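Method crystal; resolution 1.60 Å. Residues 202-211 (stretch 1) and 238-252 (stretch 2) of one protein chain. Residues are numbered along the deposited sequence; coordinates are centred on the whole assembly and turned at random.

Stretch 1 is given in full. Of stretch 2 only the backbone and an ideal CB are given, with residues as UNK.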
# COMPACT_ATOMS: atom_id res chain seq x y z
N ALA A 202 0.60 0.17 -8.88
CA ALA A 202 0.07 1.05 -7.84
C ALA A 202 -0.53 2.33 -8.39
O ALA A 202 -0.03 2.92 -9.35
CB ALA A 202 1.16 1.38 -6.85
N PHE A 203 -1.62 2.77 -7.76
CA PHE A 203 -2.19 4.09 -7.98
C PHE A 203 -2.46 4.76 -6.65
O PHE A 203 -2.97 4.14 -5.72
CB PHE A 203 -3.49 3.98 -8.78
CG PHE A 203 -4.13 5.30 -9.09
CD1 PHE A 203 -3.51 6.23 -9.91
CD2 PHE A 203 -5.37 5.62 -8.55
CE1 PHE A 203 -4.11 7.45 -10.19
CE2 PHE A 203 -5.98 6.84 -8.84
CZ PHE A 203 -5.35 7.74 -9.66
N HIS A 204 -2.09 6.03 -6.56
CA HIS A 204 -2.29 6.84 -5.37
C HIS A 204 -3.08 8.08 -5.72
O HIS A 204 -2.84 8.70 -6.75
CB HIS A 204 -0.95 7.30 -4.81
CG HIS A 204 -0.10 6.18 -4.27
ND1 HIS A 204 1.09 6.41 -3.62
CD2 HIS A 204 -0.27 4.84 -4.29
CE1 HIS A 204 1.62 5.25 -3.26
NE2 HIS A 204 0.82 4.29 -3.66
N PHE A 205 -4.00 8.46 -4.85
CA PHE A 205 -4.79 9.67 -5.07
C PHE A 205 -5.19 10.30 -3.74
O PHE A 205 -5.29 9.61 -2.73
CB PHE A 205 -6.03 9.37 -5.91
CG PHE A 205 -7.07 8.53 -5.20
CD1 PHE A 205 -8.04 9.12 -4.39
CD2 PHE A 205 -7.08 7.14 -5.34
CE1 PHE A 205 -8.99 8.34 -3.72
CE2 PHE A 205 -8.03 6.36 -4.68
CZ PHE A 205 -8.99 6.96 -3.87
N TYR A 206 -5.46 11.59 -3.78
CA TYR A 206 -5.93 12.36 -2.64
C TYR A 206 -7.15 13.13 -3.15
O TYR A 206 -7.01 14.02 -3.98
CB TYR A 206 -4.80 13.26 -2.13
CG TYR A 206 -3.77 12.45 -1.38
CD1 TYR A 206 -3.88 12.26 -0.02
CD2 TYR A 206 -2.74 11.80 -2.06
CE1 TYR A 206 -2.96 11.48 0.67
CE2 TYR A 206 -1.83 11.00 -1.38
CZ TYR A 206 -1.95 10.85 -0.01
OH TYR A 206 -1.04 10.08 0.70
N ALA A 207 -8.33 12.75 -2.67
CA ALA A 207 -9.60 13.11 -3.31
C ALA A 207 -9.88 14.61 -3.39
O ALA A 207 -10.56 15.05 -4.32
CB ALA A 207 -10.76 12.39 -2.63
N ALA A 208 -9.40 15.40 -2.43
CA ALA A 208 -9.69 16.83 -2.46
C ALA A 208 -8.92 17.53 -3.58
O ALA A 208 -9.37 18.56 -4.11
CB ALA A 208 -9.41 17.47 -1.12
N SER A 209 -7.78 16.96 -3.96
CA SER A 209 -6.91 17.50 -5.01
C SER A 209 -7.05 16.80 -6.36
O SER A 209 -6.79 17.41 -7.41
CB SER A 209 -5.46 17.37 -4.58
OG SER A 209 -5.20 18.18 -3.45
N HIS A 210 -7.43 15.52 -6.35
CA HIS A 210 -7.35 14.68 -7.54
C HIS A 210 -8.76 14.31 -7.96
O HIS A 210 -9.42 13.49 -7.32
CB HIS A 210 -6.53 13.42 -7.25
CG HIS A 210 -5.09 13.69 -6.92
ND1 HIS A 210 -4.37 14.72 -7.48
CD2 HIS A 210 -4.25 13.06 -6.08
CE1 HIS A 210 -3.14 14.70 -7.01
NE2 HIS A 210 -3.04 13.71 -6.15
N ARG A 211 -9.20 14.94 -9.04
CA ARG A 211 -10.60 14.95 -9.45
C ARG A 211 -10.83 13.97 -10.61
O ARG A 211 -10.26 12.88 -10.62
CB ARG A 211 -11.02 16.38 -9.84
CG ARG A 211 -10.37 17.51 -9.06
CD ARG A 211 -10.83 17.63 -7.63
NE ARG A 211 -12.28 17.72 -7.52
CZ ARG A 211 -12.96 17.56 -6.38
NH1 ARG A 211 -12.32 17.32 -5.24
NH2 ARG A 211 -14.29 17.64 -6.39
N UNK A 238 -1.12 16.82 0.12
CA UNK A 238 -0.18 16.86 1.25
C UNK A 238 -0.51 15.84 2.34
O UNK A 238 0.30 15.59 3.23
CB UNK A 238 -0.16 18.26 1.86
N UNK A 239 -1.70 15.25 2.27
CA UNK A 239 -2.22 14.41 3.34
C UNK A 239 -2.89 15.21 4.45
O UNK A 239 -3.24 14.66 5.50
CB UNK A 239 -1.09 13.57 3.93
N UNK A 240 -3.10 16.50 4.20
CA UNK A 240 -3.72 17.41 5.15
C UNK A 240 -4.78 18.26 4.44
O UNK A 240 -4.98 18.14 3.23
CB UNK A 240 -2.66 18.30 5.81
N UNK A 241 -5.47 19.10 5.21
CA UNK A 241 -6.50 19.97 4.66
C UNK A 241 -7.89 19.38 4.77
O UNK A 241 -8.10 18.33 5.40
CB UNK A 241 -6.19 20.28 3.19
N UNK A 242 -8.85 20.06 4.15
CA UNK A 242 -10.25 19.68 4.23
C UNK A 242 -10.50 18.41 3.44
O UNK A 242 -9.90 18.18 2.39
CB UNK A 242 -11.15 20.81 3.72
N UNK A 243 -11.41 17.61 3.97
CA UNK A 243 -11.85 16.39 3.31
C UNK A 243 -12.86 16.66 2.21
O UNK A 243 -13.71 17.56 2.32
CB UNK A 243 -12.45 15.43 4.34
N UNK A 244 -12.76 15.89 1.14
CA UNK A 244 -13.82 15.85 0.14
C UNK A 244 -14.36 14.44 0.07
O UNK A 244 -13.93 13.64 -0.75
CB UNK A 244 -13.32 16.31 -1.23
N UNK A 245 -15.31 14.13 0.96
CA UNK A 245 -15.85 12.79 1.03
C UNK A 245 -16.74 12.47 -0.16
O UNK A 245 -16.91 11.31 -0.50
CB UNK A 245 -16.63 12.61 2.33
N UNK A 246 -17.33 13.49 -0.78
CA UNK A 246 -18.15 13.26 -1.95
C UNK A 246 -17.29 12.69 -3.08
O UNK A 246 -17.64 11.69 -3.69
CB UNK A 246 -18.84 14.55 -2.39
N UNK A 247 -16.15 13.31 -3.34
CA UNK A 247 -15.24 12.83 -4.37
C UNK A 247 -14.68 11.47 -3.97
O UNK A 247 -14.59 10.55 -4.78
CB UNK A 247 -14.11 13.83 -4.60
N UNK A 248 -14.29 11.35 -2.70
CA UNK A 248 -13.71 10.11 -2.20
C UNK A 248 -14.68 8.95 -2.37
O UNK A 248 -14.27 7.86 -2.73
CB UNK A 248 -13.32 10.26 -0.73
N UNK A 249 -15.97 9.19 -2.14
CA UNK A 249 -16.99 8.15 -2.29
C UNK A 249 -17.10 7.69 -3.76
O UNK A 249 -17.43 6.54 -4.02
CB UNK A 249 -18.34 8.67 -1.79
N UNK A 250 -16.85 8.59 -4.71
CA UNK A 250 -16.82 8.20 -6.12
C UNK A 250 -15.69 7.21 -6.38
O UNK A 250 -15.89 6.22 -7.08
CB UNK A 250 -16.66 9.43 -7.01
N UNK A 251 -14.52 7.46 -5.81
CA UNK A 251 -13.41 6.53 -5.90
C UNK A 251 -13.76 5.19 -5.23
O UNK A 251 -13.47 4.12 -5.76
CB UNK A 251 -12.16 7.14 -5.26
N UNK A 252 -14.37 5.26 -4.05
CA UNK A 252 -14.73 4.05 -3.31
C UNK A 252 -15.71 3.20 -4.10
O UNK A 252 -15.58 1.99 -4.16
CB UNK A 252 -15.33 4.41 -1.95

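At position 238 CA-to-CB points away from stretch 1 and nothing of it lies within 5.5 Å, so small polar residues would suit as well as many others; it is Thr238, and Thr238 OG1 accepts from the backbone N of position 240 at 3.2 Å. Position 239 is more restrictive: at phi/psi 84/10 an ideal CB would be jammed against the preceding carbonyl O, which calls for glycine. Gly239 it is, its CA 4.0 Å from Tyr206 CE1. Position 240 points away and is unconstrained from here; it is Asp240. At 241, phi/psi of 95/-173 again calls for glycine, and Gly241 follows. Positions 242 and 243 have no atom of stretch 1 near the ideal CB, leaving the choice wide. They are Ala242, whose backbone O lies 3.6 Å from Ala208 CB, and Asn243.

Position 244 points toward stretch 1, its ideal CB 3.9 Å from Ala208 CA and 4.3 Å from Arg211 NH1. It also directly precedes a helix, where Asp, Asn, Ser or Thr can cap; the nearby guanidinium favours an acid. Asp244 (chi1 t) serves both needs: Asp244 OD1 accepts from the backbone N of position 247 at 3.0 Å, with an angle of 169°, while OD2 takes Arg211 NH1 at 2.8 Å in a salt bridge, approaching at the edge of the guanidinium. Water 1 donates to Asp244 OD1 at 3.0 Å and accepts from Arg211 NH2 at 3.2 Å.

Positions 245 and 246 lack nearby stretch 1 atoms and tolerate much; they are Phe245 and Gln246.

At 247 the ideal CB points toward stretch 1, 3.8 Å from Ala207 O and 4.0 Å from Arg211 NH1. A long, flexible side chain such as Met or Gln could thread along this surface. Met247 runs with CG over one face of the guanidinium, 4.1 Å from Ala207 CB, and carries CE to 4.0 Å from Arg211 C.

At 248 the ideal CB is already 3.8 Å from Ala207 CB, so a small residue, Ala, Ser or Gly, fits readily. In Ala248 that methyl contact is the deposited one.

Positions 249 and 250 are free of stretch 1 at CB; they are Asp249 and Arg250.

Position 251 points toward stretch 1, its ideal CB a tight 3.5 Å from Phe205 CZ. The ring of Phe205 here invites an aromatic, and His210 O beyond it an added donor; Phe would meet only the first demand. Tyr251 meets both: its ring stacks face-to-face on Phe205 (centroids 3.7 Å apart, planes at 8°), and Tyr251 OH donates to His210 O at 2.7 Å.

Position 252 has no nearby neighbour in stretch 1; it is Ile252.

Stretch 2 238-252: TGDGANDFQMADRYI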
# COMPACT_ATOMS: atom_id res chain seq x y z
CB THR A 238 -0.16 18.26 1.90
OG1 THR A 238 -1.46 18.57 2.44
CG2 THR A 238 0.09 19.37 0.88
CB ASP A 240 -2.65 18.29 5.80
CG ASP A 240 -3.03 18.77 7.21
OD1 ASP A 240 -4.10 18.41 7.73
OD2 ASP A 240 -2.29 19.53 7.88
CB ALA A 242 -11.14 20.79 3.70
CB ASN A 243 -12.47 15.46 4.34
CG ASN A 243 -11.45 14.89 5.29
OD1 ASN A 243 -10.48 14.26 4.86
ND2 ASN A 243 -11.62 15.15 6.57
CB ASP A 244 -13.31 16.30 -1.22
CG ASP A 244 -14.44 16.53 -2.21
OD1 ASP A 244 -15.54 15.97 -2.03
OD2 ASP A 244 -14.30 17.26 -3.21
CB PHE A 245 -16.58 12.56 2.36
CG PHE A 245 -15.69 12.61 3.57
CD1 PHE A 245 -15.97 13.47 4.63
CD2 PHE A 245 -14.58 11.79 3.67
CE1 PHE A 245 -15.15 13.51 5.74
CE2 PHE A 245 -13.76 11.82 4.78
CZ PHE A 245 -14.05 12.68 5.82
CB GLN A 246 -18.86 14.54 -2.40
CG GLN A 246 -19.89 14.33 -3.49
CD GLN A 246 -21.05 13.43 -3.07
OE1 GLN A 246 -21.28 13.20 -1.88
NE2 GLN A 246 -21.78 12.92 -4.05
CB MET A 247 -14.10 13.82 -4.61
CG MET A 247 -13.20 13.44 -5.76
SD MET A 247 -14.00 13.66 -7.37
CE MET A 247 -13.42 12.22 -8.18
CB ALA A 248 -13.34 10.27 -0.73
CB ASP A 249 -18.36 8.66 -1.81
CG ASP A 249 -18.49 8.70 -0.30
OD1 ASP A 249 -17.66 8.10 0.42
OD2 ASP A 249 -19.43 9.31 0.27
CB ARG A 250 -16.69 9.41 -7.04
CG ARG A 250 -17.88 10.36 -6.95
CD ARG A 250 -17.70 11.64 -7.71
NE ARG A 250 -17.53 11.39 -9.14
CZ ARG A 250 -17.12 12.30 -10.02
NH1 ARG A 250 -16.84 13.54 -9.64
NH2 ARG A 250 -17.01 11.96 -11.29
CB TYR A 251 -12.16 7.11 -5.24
CG TYR A 251 -11.39 8.13 -6.05
CD1 TYR A 251 -10.47 7.73 -7.01
CD2 TYR A 251 -11.55 9.48 -5.81
CE1 TYR A 251 -9.73 8.65 -7.72
CE2 TYR A 251 -10.82 10.42 -6.53
CZ TYR A 251 -9.92 10.00 -7.49
OH TYR A 251 -9.18 10.92 -8.19
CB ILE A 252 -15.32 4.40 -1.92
CG1 ILE A 252 -14.21 4.93 -1.01
CG2 ILE A 252 -16.02 3.20 -1.29
CD1 ILE A 252 -13.31 3.85 -0.43
O HOH W 1 -16.77 16.84 -4.57
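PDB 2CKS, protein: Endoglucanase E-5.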